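Side-chain contact in protein NBR1 homolog (Arabidopsis thaliana, PDB 6TGS), which is itself an autophagic substrate and probably acts as a receptor that delivers ubiquitinated proteins to autophagosomes, its PB1 domain mediating self-association: residues Glu40-Ala43 with Ala44-Leu48. The protein carries 3 engineered substitutions. Residues are numbered along the deposited sequence; the frame is centred on the assembly and turned at random.
Sequences EKIA and ALFNL
Phe46 folds its side chain back over the preceding turn of helix 35-46, against Ile42. Phe46 CB lies 3.8 Å from Ile42 O. CG sits anti to its own carbonyl carbon (chi1 -64°), which carries CD2 towards Ile42. CG is a little farther from that oxygen than CB. CD2 comes closest, 3.5 Å from Ile42 O, with the oxygen oblique to the ring. The same CD2 meets Ile42 CG2 at 4.1 Å. The ring also meets that of Tyr14, and the side chain touches Val12, Val17 and Arg19. Leu45 CB covers part of one ring face near the rim.

In this PB1 domain, a ubiquitin-like beta-grasp fold, helix 35-46 packs on the mixed sheet, and Ile42 rests on Val12 of strand 8-14. Ile42 CG2 also touches Leu48 CD1 at 4.1 Å. Leu48 gets there because Asn47 leaves the helix with a positive phi of 54°. Leu48 N then donates to Ala43 O at 3.1 Å, in the carbonyl plane and on a lone pair. A Schellman motif has such a 6→1 bond, but its companion 5→2 bond is not made here: Asn47 N and Ala44 O are 4.0 Å apart. Ala43 CB and Leu48 CB approach to 4.5 Å. Just before the Leu48 bond, Phe46 N donates to Ile42 O at 3.1 Å, bent to 137° at the hydrogen.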
loop_
_atom_site.group_PDB
_atom_site.type_symbol
_atom_site.label_atom_id
_atom_site.label_comp_id
_atom_site.label_asym_id
_atom_site.label_seq_id
_atom_site.Cartn_x
_atom_site.Cartn_y
_atom_site.Cartn_z
ATOM N N GLU A 40 -2.570 -8.851 3.724
ATOM C CA GLU A 40 -2.732 -10.224 3.259
ATOM C C GLU A 40 -2.139 -10.400 1.868
ATOM O O GLU A 40 -1.561 -11.442 1.554
ATOM C CB GLU A 40 -4.210 -10.609 3.273
ATOM C CG GLU A 40 -4.757 -10.783 4.694
ATOM C CD GLU A 40 -6.280 -10.785 4.738
ATOM O OE1 GLU A 40 -6.914 -10.546 3.694
ATOM O OE2 GLU A 40 -6.844 -11.012 5.829
ATOM N N LYS A 41 -2.302 -9.394 1.015
ATOM C CA LYS A 41 -1.719 -9.477 -0.315
ATOM C C LYS A 41 -0.199 -9.456 -0.229
ATOM O O LYS A 41 0.482 -10.275 -0.848
ATOM C CB LYS A 41 -2.258 -8.323 -1.165
ATOM C CG LYS A 41 -1.817 -8.373 -2.614
ATOM C CD LYS A 41 -2.648 -9.403 -3.391
ATOM C CE LYS A 41 -2.254 -9.429 -4.850
ATOM N NZ LYS A 41 -3.319 -10.076 -5.677
ATOM N N ILE A 42 0.354 -8.555 0.583
ATOM C CA ILE A 42 1.803 -8.480 0.714
ATOM C C ILE A 42 2.364 -9.771 1.301
ATOM O O ILE A 42 3.407 -10.266 0.858
ATOM C CB ILE A 42 2.188 -7.244 1.546
ATOM C CG1 ILE A 42 1.945 -5.973 0.714
ATOM C CG2 ILE A 42 3.641 -7.335 1.978
ATOM C CD1 ILE A 42 1.986 -4.641 1.553
ATOM N N ALA A 43 1.674 -10.351 2.288
ATOM C CA ALA A 43 2.105 -11.624 2.863
ATOM C C ALA A 43 2.135 -12.732 1.815
ATOM O O ALA A 43 3.071 -13.536 1.773
ATOM C CB ALA A 43 1.177 -12.008 4.024
ATOM N N ALA A 44 1.110 -12.800 0.967
ATOM C CA ALA A 44 1.090 -13.822 -0.081
ATOM C C ALA A 44 2.229 -13.626 -1.080
ATOM O O ALA A 44 2.800 -14.605 -1.589
ATOM C CB ALA A 44 -0.263 -13.804 -0.791
ATOM N N LEU A 45 2.572 -12.368 -1.384
ATOM C CA LEU A 45 3.601 -12.080 -2.380
ATOM C C LEU A 45 4.989 -12.463 -1.906
ATOM O O LEU A 45 5.835 -12.832 -2.725
ATOM C CB LEU A 45 3.607 -10.592 -2.746
ATOM C CG LEU A 45 2.455 -10.062 -3.597
ATOM C CD1 LEU A 45 2.528 -8.536 -3.674
ATOM C CD2 LEU A 45 2.467 -10.689 -4.983
ATOM N N PHE A 46 5.268 -12.340 -0.608
ATOM C CA PHE A 46 6.633 -12.473 -0.123
ATOM C C PHE A 46 6.775 -13.569 0.925
ATOM O O PHE A 46 7.836 -13.674 1.564
ATOM C CB PHE A 46 7.119 -11.124 0.437
ATOM C CG PHE A 46 7.209 -10.028 -0.604
ATOM C CD1 PHE A 46 8.190 -10.069 -1.591
ATOM C CD2 PHE A 46 6.313 -8.975 -0.612
ATOM C CE1 PHE A 46 8.268 -9.077 -2.559
ATOM C CE2 PHE A 46 6.391 -7.973 -1.577
ATOM C CZ PHE A 46 7.386 -8.027 -2.548
ATOM N N ASN A 47 5.744 -14.387 1.124
ATOM C CA ASN A 47 5.735 -15.446 2.128
ATOM C C ASN A 47 6.061 -14.894 3.515
ATOM O O ASN A 47 6.986 -15.338 4.199
ATOM C CB ASN A 47 6.692 -16.588 1.758
ATOM C CG ASN A 47 6.398 -17.846 2.542
ATOM O OD1 ASN A 47 5.241 -18.140 2.826
ATOM N ND2 ASN A 47 7.441 -18.581 2.920
ATOM N N LEU A 48 5.273 -13.907 3.921
ATOM C CA LEU A 48 5.344 -13.340 5.262
ATOM C C LEU A 48 4.078 -13.727 6.021
ATOM O O LEU A 48 3.171 -14.340 5.461
ATOM C CB LEU A 48 5.494 -11.820 5.189
ATOM C CG LEU A 48 6.339 -11.202 4.075
ATOM C CD1 LEU A 48 6.285 -9.674 4.143
ATOM C CD2 LEU A 48 7.768 -11.689 4.132
#